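Local coordinates for protein P-granule scaffold (Caenorhabditis japonica, PDB 5W4A) that serves as a scaffold of P granules, the germ granules of nematodes, and probably takes part in their assembly and in mRNA repression, at residues G68-S71 with G72-L75; Q133-E136 with A137-I140; A23-A26 with V27-E31; K39-S42 with F43-Y46; V190-I193 with R194-L198. All coordinates share one frame; numbering follows the deposited sequence.

Contact 1. Residues G68-S71 with G72-L75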
loop_
_atom_site.group_PDB
_atom_site.type_symbol
_atom_site.label_atom_id
_atom_site.label_comp_id
_atom_site.label_asym_id
_atom_site.label_seq_id
_atom_site.Cartn_x
_atom_site.Cartn_y
_atom_site.Cartn_z
ATOM N N GLY C 68 -20.264 22.846 16.717
ATOM C CA GLY C 68 -19.172 23.740 16.403
ATOM C C GLY C 68 -18.153 23.176 15.445
ATOM O O GLY C 68 -17.095 23.785 15.257
ATOM N N SER C 69 -18.423 22.016 14.855
ATOM C CA SER C 69 -17.518 21.465 13.858
ATOM C C SER C 69 -17.284 22.482 12.756
ATOM O O SER C 69 -18.233 23.074 12.235
ATOM C CB SER C 69 -18.110 20.183 13.273
ATOM O OG SER C 69 -18.097 19.140 14.236
ATOM N N ASP C 70 -16.022 22.683 12.403
ATOM C CA ASP C 70 -15.711 23.558 11.287
ATOM C C ASP C 70 -15.697 22.763 9.981
ATOM O O ASP C 70 -15.985 21.560 9.939
ATOM C CB ASP C 70 -14.396 24.318 11.518
ATOM C CG ASP C 70 -13.159 23.429 11.562
ATOM O OD1 ASP C 70 -13.185 22.267 11.113
ATOM O OD2 ASP C 70 -12.112 23.916 12.047
ATOM N N SER C 71 -15.362 23.458 8.894
ATOM C CA SER C 71 -15.525 22.884 7.565
ATOM C C SER C 71 -14.615 21.684 7.354
ATOM O O SER C 71 -15.041 20.668 6.785
ATOM C CB SER C 71 -15.267 23.955 6.509
ATOM O OG SER C 71 -13.917 24.359 6.498
ATOM N N GLY C 72 -13.358 21.773 7.800
ATOM C CA GLY C 72 -12.469 20.636 7.696
ATOM C C GLY C 72 -12.932 19.440 8.504
ATOM O O GLY C 72 -12.802 18.298 8.060
ATOM N N THR C 73 -13.457 19.679 9.709
ATOM C CA THR C 73 -14.009 18.578 10.499
ATOM C C THR C 73 -15.175 17.920 9.779
ATOM O O THR C 73 -15.270 16.691 9.723
ATOM C CB THR C 73 -14.461 19.082 11.870
ATOM O OG1 THR C 73 -13.303 19.421 12.639
ATOM C CG2 THR C 73 -15.287 18.028 12.601
ATOM N N ILE C 74 -16.062 18.732 9.214
ATOM C CA ILE C 74 -17.224 18.199 8.510
ATOM C C ILE C 74 -16.772 17.375 7.304
ATOM O O ILE C 74 -17.261 16.264 7.077
ATOM C CB ILE C 74 -18.177 19.346 8.111
ATOM C CG1 ILE C 74 -18.817 19.963 9.366
ATOM C CG2 ILE C 74 -19.285 18.883 7.138
ATOM C CD1 ILE C 74 -19.433 21.361 9.120
ATOM N N LEU C 75 -15.847 17.906 6.501
ATOM C CA LEU C 75 -15.430 17.189 5.291
ATOM C C LEU C 75 -14.723 15.875 5.628
ATOM O O LEU C 75 -14.935 14.857 4.964
ATOM C CB LEU C 75 -14.528 18.078 4.435
ATOM C CG LEU C 75 -15.254 19.220 3.704
ATOM C CD1 LEU C 75 -14.240 20.208 3.164
ATOM C CD2 LEU C 75 -16.128 18.694 2.550
HETATM O O HOH W 1 -13.977 21.678 14.162
#
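Asp70 and Thr73 meet at the start of helix 71-84, where Asp70 is the N-cap. Three hydrogen bonds join the two segments. The capping bond runs from Thr73 N to Asp70 OD1 at 3.0 Å and is nearly straight (166°). The amide meets the oxygen almost end-on to its C-O bond. CG of Asp70 is wedged between its own backbone N and carbonyl carbon (chi1 66°), and this turns OD1 back over the first turn. Asp70 O takes Ile74 N at 2.9 Å, and Ser71 O takes Leu75 N. The same OD1 also accepts from Met1 N, so the chain terminus shares the cap. The positive amino end and the helix amides would both favour a charged carboxylate.

One water adds a second link. It accepts from Asp70 N at 2.9 Å and bonds to Thr73 OG1 at 2.8 Å. The side chains of Asp70 and Thr73 cross at about a right angle.

Van der Waals touches complete the turn. Thr73 CG2 lies 3.4 Å from Ser69 OG, whose polar partner is Pro66 O. Ile74 CG1 comes within 4.0 Å of Ser69 CB.

The segments form the junction between the loop after helix 57-64 and helix 71-84. Ile74 packs on Phe65 of that loop and, with Leu75, on Leu99 of helix 89-100.

Contact 2. Residues Q133-E136 with A137-I140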
loop_
_atom_site.group_PDB
_atom_site.type_symbol
_atom_site.label_atom_id
_atom_site.label_comp_id
_atom_site.label_asym_id
_atom_site.label_seq_id
_atom_site.Cartn_x
_atom_site.Cartn_y
_atom_site.Cartn_z
ATOM N N GLN C 133 0.880 9.045 -5.920
ATOM C CA GLN C 133 1.446 10.288 -5.446
ATOM C C GLN C 133 2.144 10.043 -4.118
ATOM O O GLN C 133 1.920 9.033 -3.441
ATOM C CB GLN C 133 0.369 11.363 -5.297
ATOM C CG GLN C 133 -0.333 11.718 -6.570
ATOM C CD GLN C 133 -1.373 12.800 -6.372
ATOM O OE1 GLN C 133 -1.154 13.765 -5.632
ATOM N NE2 GLN C 133 -2.505 12.655 -7.040
ATOM N N LYS C 134 3.063 10.948 -3.780
ATOM C CA LYS C 134 3.917 10.756 -2.615
ATOM C C LYS C 134 3.399 11.408 -1.325
ATOM O O LYS C 134 4.151 11.458 -0.340
ATOM C CB LYS C 134 5.327 11.279 -2.917
ATOM C CG LYS C 134 5.936 10.668 -4.143
ATOM C CD LYS C 134 6.239 9.236 -3.881
ATOM C CE LYS C 134 7.176 8.577 -4.950
ATOM N NZ LYS C 134 7.225 7.118 -4.700
ATOM N N THR C 135 2.137 11.806 -1.263
ATOM C CA THR C 135 1.597 12.478 -0.095
ATOM C C THR C 135 0.618 11.590 0.660
ATOM O O THR C 135 -0.073 10.751 0.071
ATOM C CB THR C 135 0.873 13.761 -0.504
ATOM O OG1 THR C 135 -0.274 13.430 -1.298
ATOM C CG2 THR C 135 1.786 14.675 -1.288
ATOM N N GLU C 136 0.515 11.837 1.967
ATOM C CA GLU C 136 -0.490 11.143 2.774
ATOM C C GLU C 136 -1.891 11.479 2.287
ATOM O O GLU C 136 -2.764 10.597 2.258
ATOM C CB GLU C 136 -0.331 11.514 4.254
ATOM C CG GLU C 136 0.902 10.869 4.856
ATOM C CD GLU C 136 1.126 11.150 6.328
ATOM O OE1 GLU C 136 0.656 12.177 6.853
ATOM O OE2 GLU C 136 1.819 10.300 6.955
ATOM N N ALA C 137 -2.140 12.751 1.944
ATOM C CA ALA C 137 -3.474 13.174 1.537
ATOM C C ALA C 137 -3.944 12.393 0.311
ATOM O O ALA C 137 -5.097 11.955 0.250
ATOM C CB ALA C 137 -3.517 14.676 1.238
ATOM N N ALA C 138 -3.057 12.157 -0.650
ATOM C CA ALA C 138 -3.460 11.429 -1.856
ATOM C C ALA C 138 -3.675 9.958 -1.562
ATOM O O ALA C 138 -4.584 9.335 -2.116
ATOM C CB ALA C 138 -2.405 11.572 -2.947
ATOM N N LYS C 139 -2.823 9.387 -0.713
ATOM C CA LYS C 139 -2.946 7.983 -0.364
ATOM C C LYS C 139 -4.217 7.717 0.439
ATOM O O LYS C 139 -4.862 6.686 0.247
ATOM C CB LYS C 139 -1.689 7.534 0.383
ATOM C CG LYS C 139 -0.446 7.518 -0.501
ATOM C CD LYS C 139 0.825 7.374 0.330
ATOM C CE LYS C 139 2.080 7.581 -0.531
ATOM N NZ LYS C 139 2.120 6.702 -1.717
ATOM N N ILE C 140 -4.617 8.645 1.307
ATOM C CA ILE C 140 -5.889 8.481 2.020
ATOM C C ILE C 140 -7.057 8.485 1.037
ATOM O O ILE C 140 -7.975 7.663 1.138
ATOM C CB ILE C 140 -6.045 9.565 3.094
ATOM C CG1 ILE C 140 -5.001 9.386 4.201
ATOM C CG2 ILE C 140 -7.491 9.567 3.671
ATOM C CD1 ILE C 140 -4.849 10.607 5.062
#
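Gln133 and Lys139 are joined across the N-terminal cap of helix 136-148, with Thr135 as the N-cap residue. Gln133 comes first. Its carbonyl O accepts from Lys139 NZ at 2.9 Å, and the amine approaches nearly in line with the C=O bond. The lysine chain is extended as far as CE and then bends at its last torsion (chi4 -54°), which turns NZ toward this carbonyl. NZ also donates to Lys131 O, so one amine ties two carbonyls at the end of the preceding helix and loop. The side chain of Gln133 runs past the methyl of Ala138, with the two CB atoms 3.6 Å apart.

Lys134 points away from the turn. Its amine forms salt bridges with Asp167 and Asp169 of the second subunit, so this loop takes part in the contact between the two subunits of the assembly.

Thr135 caps the helix with its hydroxyl. OG1 accepts from Ala138 N at 3.1 Å. It sits between the backbone N and carbonyl carbon of its own residue (chi1 65°), which sets it facing the first turn. Thr135 O receives Lys139 N at 3.2 Å.

The Glu136 carboxylate forms a salt bridge with Arg15. The backbone O of Glu136 accepts from Ile140 N at 2.9 Å. Ile140 CG1 also rests against this carbonyl, 3.2 Å from Glu136 O.

Contact 3. Residues A23-A26 with V27-E31; sequences ALYA and VNNDE
The Tyr25 ring carries the Asn29 side chain over one face. Asn29 ND2 stands 3.3 Å above the ring plane, offset toward the rim. Ring and amide planes are 24° apart, so the amide lies nearly flat over the ring. Asn29 CB makes a CH-pi contact over the same ring, 4.1 Å from its centroid.

The amide is held there by the backbone. ND2 donates to Tyr25 O at 3.0 Å, in the carbonyl plane and on a lone pair. Asn29 N donates to the same oxygen at 2.9 Å, nearly in line with the C=O bond. With CG set anti to the carbonyl carbon (chi1 -68°), the Asn29 side chain folds back over the last turn of helix 20-28. Beside it, Leu24 CD1 touches Asn28 ND2 at 3.5 Å.

At the far end of the ring, Tyr25 OH bonds Asn41 N. With an alanine at Tyr25, the Asn29 amide would probably lose the surface it lies on, and Asn41 N its hydroxyl partner.

Two donors thus converge on one carbonyl at the helix end, where Asn29 leaves helical geometry. The side-chain bond and the aromatic face together fix the rotation of the Asn29 amide.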
loop_
_atom_site.group_PDB
_atom_site.type_symbol
_atom_site.label_atom_id
_atom_site.label_comp_id
_atom_site.label_asym_id
_atom_site.label_seq_id
_atom_site.Cartn_x
_atom_site.Cartn_y
_atom_site.Cartn_z
ATOM N N ALA C 23 -10.704 9.542 18.973
ATOM C CA ALA C 23 -9.397 9.452 19.608
ATOM C C ALA C 23 -9.294 10.416 20.789
ATOM O O ALA C 23 -8.837 10.044 21.868
ATOM C CB ALA C 23 -8.318 9.740 18.571
ATOM N N LEU C 24 -9.679 11.667 20.578
ATOM C CA LEU C 24 -9.611 12.654 21.636
ATOM C C LEU C 24 -10.500 12.249 22.803
ATOM O O LEU C 24 -10.093 12.363 23.968
ATOM C CB LEU C 24 -10.043 14.019 21.098
ATOM C CG LEU C 24 -10.090 15.136 22.157
ATOM C CD1 LEU C 24 -8.718 15.338 22.835
ATOM C CD2 LEU C 24 -10.549 16.431 21.521
ATOM N N TYR C 25 -11.718 11.783 22.510
ATOM C CA TYR C 25 -12.608 11.320 23.566
ATOM C C TYR C 25 -11.928 10.258 24.424
ATOM O O TYR C 25 -11.964 10.320 25.659
ATOM C CB TYR C 25 -13.927 10.780 22.978
ATOM C CG TYR C 25 -14.868 10.361 24.086
ATOM C CD1 TYR C 25 -15.771 11.261 24.608
ATOM C CD2 TYR C 25 -14.785 9.102 24.659
ATOM C CE1 TYR C 25 -16.604 10.900 25.660
ATOM C CE2 TYR C 25 -15.595 8.741 25.711
ATOM C CZ TYR C 25 -16.502 9.650 26.203
ATOM O OH TYR C 25 -17.296 9.271 27.261
ATOM N N ALA C 26 -11.300 9.273 23.784
ATOM C CA ALA C 26 -10.726 8.154 24.521
ATOM C C ALA C 26 -9.556 8.598 25.385
ATOM O O ALA C 26 -9.385 8.112 26.515
ATOM C CB ALA C 26 -10.281 7.066 23.541
ATOM N N VAL C 27 -8.731 9.514 24.865
ATOM C CA VAL C 27 -7.590 10.033 25.614
ATOM C C VAL C 27 -8.044 10.811 26.849
ATOM O O VAL C 27 -7.389 10.765 27.906
ATOM C CB VAL C 27 -6.709 10.889 24.682
ATOM C CG1 VAL C 27 -5.757 11.792 25.494
ATOM C CG2 VAL C 27 -5.933 9.962 23.697
ATOM N N ASN C 28 -9.134 11.577 26.725
ATOM C CA ASN C 28 -9.655 12.363 27.837
ATOM C C ASN C 28 -10.413 11.513 28.854
ATOM O O ASN C 28 -10.362 11.806 30.049
ATOM C CB ASN C 28 -10.577 13.472 27.321
ATOM C CG ASN C 28 -9.811 14.688 26.834
ATOM O OD1 ASN C 28 -8.724 14.999 27.350
ATOM N ND2 ASN C 28 -10.386 15.421 25.883
ATOM N N ASN C 29 -11.081 10.451 28.420
ATOM C CA ASN C 29 -12.061 9.759 29.251
ATOM C C ASN C 29 -11.690 8.315 29.551
ATOM O O ASN C 29 -12.595 7.502 29.795
ATOM C CB ASN C 29 -13.424 9.816 28.571
ATOM C CG ASN C 29 -13.978 11.229 28.539
ATOM O OD1 ASN C 29 -14.482 11.736 29.552
ATOM N ND2 ASN C 29 -13.861 11.886 27.405
ATOM N N ASP C 30 -10.396 7.966 29.519
ATOM C CA ASP C 30 -10.031 6.562 29.679
ATOM C C ASP C 30 -10.449 6.016 31.045
ATOM O O ASP C 30 -10.870 4.866 31.141
ATOM C CB ASP C 30 -8.519 6.326 29.404
ATOM C CG ASP C 30 -7.584 7.060 30.333
ATOM O OD1 ASP C 30 -7.871 8.182 30.759
ATOM O OD2 ASP C 30 -6.486 6.508 30.584
ATOM N N GLU C 31 -10.365 6.820 32.116
ATOM C CA GLU C 31 -10.748 6.273 33.418
ATOM C C GLU C 31 -12.250 6.040 33.487
ATOM O O GLU C 31 -12.705 5.046 34.067
ATOM C CB GLU C 31 -10.276 7.192 34.551
ATOM C CG GLU C 31 -10.677 6.730 35.946
ATOM C CD GLU C 31 -10.159 5.342 36.324
ATOM O OE1 GLU C 31 -9.158 4.861 35.740
ATOM O OE2 GLU C 31 -10.771 4.725 37.223
#

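Contact 4. Residues K39-S42 with F43-Y46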
loop_
_atom_site.group_PDB
_atom_site.type_symbol
_atom_site.label_atom_id
_atom_site.label_comp_id
_atom_site.label_asym_id
_atom_site.label_seq_id
_atom_site.Cartn_x
_atom_site.Cartn_y
_atom_site.Cartn_z
ATOM N N LYS C 39 -21.932 4.921 31.339
ATOM C CA LYS C 39 -22.164 6.356 31.318
ATOM C C LYS C 39 -21.246 7.063 30.347
ATOM O O LYS C 39 -21.408 8.269 30.128
ATOM C CB LYS C 39 -21.986 6.958 32.719
ATOM C CG LYS C 39 -23.322 7.231 33.417
ATOM C CD LYS C 39 -23.283 6.872 34.874
ATOM C CE LYS C 39 -24.249 7.729 35.661
ATOM N NZ LYS C 39 -25.649 7.556 35.183
ATOM N N ALA C 40 -20.283 6.341 29.783
ATOM C CA ALA C 40 -19.413 6.894 28.768
ATOM C C ALA C 40 -20.087 6.833 27.404
ATOM O O ALA C 40 -21.130 6.210 27.205
ATOM C CB ALA C 40 -18.085 6.130 28.713
ATOM N N ASN C 41 -19.470 7.499 26.448
ATOM C CA ASN C 41 -19.986 7.482 25.095
ATOM C C ASN C 41 -20.014 6.056 24.538
ATOM O O ASN C 41 -19.033 5.309 24.650
ATOM C CB ASN C 41 -19.122 8.373 24.208
ATOM C CG ASN C 41 -19.569 8.334 22.769
ATOM O OD1 ASN C 41 -19.142 7.474 22.016
ATOM N ND2 ASN C 41 -20.454 9.252 22.383
ATOM N N SER C 42 -21.144 5.681 23.940
ATOM C CA SER C 42 -21.356 4.290 23.557
ATOM C C SER C 42 -20.490 3.863 22.377
ATOM O O SER C 42 -20.137 2.691 22.275
ATOM C CB SER C 42 -22.823 4.048 23.212
ATOM O OG SER C 42 -23.155 4.683 21.988
ATOM N N PHE C 43 -20.179 4.776 21.460
ATOM C CA PHE C 43 -19.278 4.458 20.346
ATOM C C PHE C 43 -17.876 4.154 20.871
ATOM O O PHE C 43 -17.296 3.102 20.557
ATOM C CB PHE C 43 -19.322 5.641 19.360
ATOM C CG PHE C 43 -18.474 5.512 18.103
ATOM C CD1 PHE C 43 -17.948 4.306 17.643
ATOM C CD2 PHE C 43 -18.243 6.658 17.352
ATOM C CE1 PHE C 43 -17.166 4.270 16.478
ATOM C CE2 PHE C 43 -17.484 6.620 16.201
ATOM C CZ PHE C 43 -16.958 5.431 15.758
ATOM N N ALA C 44 -17.349 5.022 21.742
ATOM C CA ALA C 44 -16.053 4.771 22.361
ATOM C C ALA C 44 -16.065 3.502 23.200
ATOM O O ALA C 44 -15.112 2.709 23.156
ATOM C CB ALA C 44 -15.624 5.965 23.205
ATOM N N ALA C 45 -17.127 3.280 23.976
ATOM C CA ALA C 45 -17.139 2.108 24.838
ATOM C C ALA C 45 -17.079 0.825 24.029
ATOM O O ALA C 45 -16.401 -0.132 24.420
ATOM C CB ALA C 45 -18.384 2.126 25.732
ATOM N N TYR C 46 -17.802 0.776 22.911
ATOM C CA TYR C 46 -17.790 -0.410 22.071
ATOM C C TYR C 46 -16.437 -0.608 21.401
ATOM O O TYR C 46 -15.892 -1.716 21.390
ATOM C CB TYR C 46 -18.884 -0.298 21.026
ATOM C CG TYR C 46 -19.028 -1.507 20.158
ATOM C CD1 TYR C 46 -19.601 -2.654 20.667
ATOM C CD2 TYR C 46 -18.627 -1.499 18.830
ATOM C CE1 TYR C 46 -19.775 -3.772 19.888
ATOM C CE2 TYR C 46 -18.783 -2.619 18.035
ATOM C CZ TYR C 46 -19.366 -3.758 18.572
ATOM O OH TYR C 46 -19.555 -4.902 17.817
#
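Asn41 caps helix 42-47 by turning its amide oxygen onto the backbone of Ala44. Ala44 N donates to Asn41 OD1 at 3.0 Å, in the carbonyl plane and nearly straight (166°). The branch that carries OD1 extends opposite the backbone N (chi1 177°), and this lays the oxygen across the first turn. Phe43 N lies 2.9 Å from the same OD1. Phe43 CB is also close, 3.2 Å from Asn41 OD1, so the oxygen nestles against the start of the helix. The partial positive charge of that helix end would favour it there.

The backbone acceptors are engaged too. Asn41 O takes Ala45 N at 2.9 Å. Ser42 O takes Tyr46 N at 3.1 Å. The methyl of Ala45 rests on the first of these carbonyls, its CB 3.4 Å from Asn41 O.

Ser42 OG finds its partner outside the turn, in a hydrogen bond with Asp59 OD2.

The segments turn the loop after helix 30-35 into helix 42-47. Phe43 is buried among Leu22 of helix 20-28, Ile60 and Ile63 of helix 57-64, and Val174 and Ile178 of helix 169-179. Tyr46 also packs on Ile178 and makes a cation-pi contact with Lys177.

Contact 5. Residues V190-I193 with R194-L198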
loop_
_atom_site.group_PDB
_atom_site.type_symbol
_atom_site.label_atom_id
_atom_site.label_comp_id
_atom_site.label_asym_id
_atom_site.label_seq_id
_atom_site.Cartn_x
_atom_site.Cartn_y
_atom_site.Cartn_z
ATOM N N VAL C 190 -6.964 -9.299 11.549
ATOM C CA VAL C 190 -7.508 -8.349 12.520
ATOM C C VAL C 190 -6.654 -8.342 13.777
ATOM O O VAL C 190 -6.354 -7.282 14.339
ATOM C CB VAL C 190 -8.970 -8.676 12.841
ATOM C CG1 VAL C 190 -9.512 -7.773 13.987
ATOM C CG2 VAL C 190 -9.847 -8.528 11.602
ATOM N N GLU C 191 -6.186 -9.526 14.201
ATOM C CA GLU C 191 -5.327 -9.585 15.382
ATOM C C GLU C 191 -4.026 -8.808 15.189
ATOM O O GLU C 191 -3.570 -8.124 16.107
ATOM C CB GLU C 191 -5.050 -11.042 15.771
ATOM C CG GLU C 191 -4.223 -11.130 17.026
ATOM C CD GLU C 191 -3.907 -12.553 17.448
ATOM O OE1 GLU C 191 -3.705 -13.421 16.567
ATOM O OE2 GLU C 191 -3.849 -12.786 18.673
ATOM N N VAL C 192 -3.413 -8.877 13.997
ATOM C CA VAL C 192 -2.214 -8.098 13.734
ATOM C C VAL C 192 -2.513 -6.589 13.795
ATOM O O VAL C 192 -1.741 -5.805 14.370
ATOM C CB VAL C 192 -1.594 -8.497 12.377
ATOM C CG1 VAL C 192 -0.413 -7.586 12.060
ATOM C CG2 VAL C 192 -1.196 -9.969 12.382
ATOM N N ILE C 193 -3.617 -6.152 13.177
ATOM C CA ILE C 193 -4.003 -4.746 13.199
ATOM C C ILE C 193 -4.220 -4.283 14.634
ATOM O O ILE C 193 -3.738 -3.218 15.034
ATOM C CB ILE C 193 -5.265 -4.510 12.352
ATOM C CG1 ILE C 193 -4.971 -4.818 10.886
ATOM C CG2 ILE C 193 -5.760 -3.061 12.484
ATOM C CD1 ILE C 193 -6.172 -4.737 9.967
ATOM N N ARG C 194 -4.972 -5.069 15.392
ATOM C CA ARG C 194 -5.199 -4.766 16.808
ATOM C C ARG C 194 -3.880 -4.641 17.551
ATOM O O ARG C 194 -3.664 -3.689 18.312
ATOM C CB ARG C 194 -6.062 -5.840 17.431
ATOM C CG ARG C 194 -6.423 -5.598 18.910
ATOM C CD ARG C 194 -7.214 -6.776 19.475
ATOM N NE ARG C 194 -8.553 -6.928 18.892
ATOM C CZ ARG C 194 -8.963 -7.933 18.100
ATOM N NH1 ARG C 194 -8.155 -8.938 17.756
ATOM N NH2 ARG C 194 -10.214 -7.936 17.643
ATOM N N ASP C 195 -2.978 -5.598 17.344
ATOM C CA ASP C 195 -1.699 -5.566 18.043
ATOM C C ASP C 195 -0.844 -4.374 17.634
ATOM O O ASP C 195 -0.157 -3.800 18.484
ATOM C CB ASP C 195 -0.953 -6.881 17.837
ATOM C CG ASP C 195 -1.536 -8.016 18.672
ATOM O OD1 ASP C 195 -2.330 -7.743 19.605
ATOM O OD2 ASP C 195 -1.221 -9.197 18.392
ATOM N N ASN C 196 -0.877 -3.963 16.350
ATOM C CA ASN C 196 -0.192 -2.740 15.929
ATOM C C ASN C 196 -0.707 -1.522 16.698
ATOM O O ASN C 196 0.072 -0.685 17.159
ATOM C CB ASN C 196 -0.376 -2.491 14.434
ATOM C CG ASN C 196 0.403 -3.464 13.579
ATOM O OD1 ASN C 196 1.244 -4.257 14.059
ATOM N ND2 ASN C 196 0.118 -3.413 12.276
ATOM N N PHE C 197 -2.026 -1.413 16.831
ATOM C CA PHE C 197 -2.605 -0.310 17.595
ATOM C C PHE C 197 -2.235 -0.412 19.075
ATOM O O PHE C 197 -1.788 0.586 19.674
ATOM C CB PHE C 197 -4.123 -0.293 17.413
ATOM C CG PHE C 197 -4.806 0.759 18.233
ATOM C CD1 PHE C 197 -4.307 2.048 18.268
ATOM C CD2 PHE C 197 -5.959 0.472 18.919
ATOM C CE1 PHE C 197 -4.924 3.049 19.051
ATOM C CE2 PHE C 197 -6.594 1.485 19.678
ATOM C CZ PHE C 197 -6.066 2.755 19.718
ATOM N N LEU C 198 -2.392 -1.605 19.667
ATOM C CA LEU C 198 -2.013 -1.801 21.076
ATOM C C LEU C 198 -0.539 -1.447 21.321
ATOM O O LEU C 198 -0.183 -0.927 22.399
ATOM C CB LEU C 198 -2.316 -3.243 21.510
ATOM C CG LEU C 198 -3.781 -3.651 21.648
ATOM C CD1 LEU C 198 -4.014 -5.137 21.764
ATOM C CD2 LEU C 198 -4.374 -2.953 22.910
HETATM O O HOH W 2 -1.865 -11.369 19.778
#
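Arg194 leaves its helix with CG opposite the backbone N (chi1 -177°) and then bends at chi3 (-67°), which swings the guanidinium back over Val190 and Glu191. This is i to i+3 and i to i+4 packing on one alpha-helix, 187-201. NH2 lies 3.7 Å from Val190 CG1, and NH1 is 3.7 Å from Glu191 CA. One face of the guanidinium is turned to Val190 O. NH2 forms a salt bridge with Glu182, and NE hydrogen-bonds to Tyr173 OH. A leucine in place of Arg194 would probably leave Glu182 without its charged mate and Tyr173 OH without the NE donor.

Backbone bonds carry the helix. Arg194 N meets Val190 O at 2.8 Å, and Asp195, Asn196 and Phe197 repeat the pattern onto Glu191, Val192 and Ile193.

Val190 and Ile193 face inward, both on Phe157 of helix 153-160. Asn196 reaches Asp169 of its own chain and Leu132 O of the second subunit, with Val192 also packing on that leucine.

On the outer side, Glu191 and Asp195 lie side by side and point the same way, their carboxylate planes 40° apart. The like charges would probably repel, Glu191 OE2 being 4.5 Å from Asp195 OD2. A water bridges them, donating to Glu191 OE2 and to Asp195 OD2 at 2.7 Å each.

From the N terminus, contact 3 comes first, at the end of helix 20-28 and the step into helix 30-35. Contact 4 follows and starts helix 42-47. These two touch through Tyr25, whose hydroxyl and ring meet the loop and first turn of contact 4. That touch joins the end of helix 20-28 to the start of helix 42-47. Contact 1 opens helix 71-84 and contact 2 helix 136-148. Contact 5 lies within helix 187-201, across the chain's centre from contact 1. Contacts 2 and 4 also lie on opposite sides of that centre. All five follow in series, so none nests or crosses. Each is local and closes no long loop. Contacts 2 and 5 both reach the second subunit.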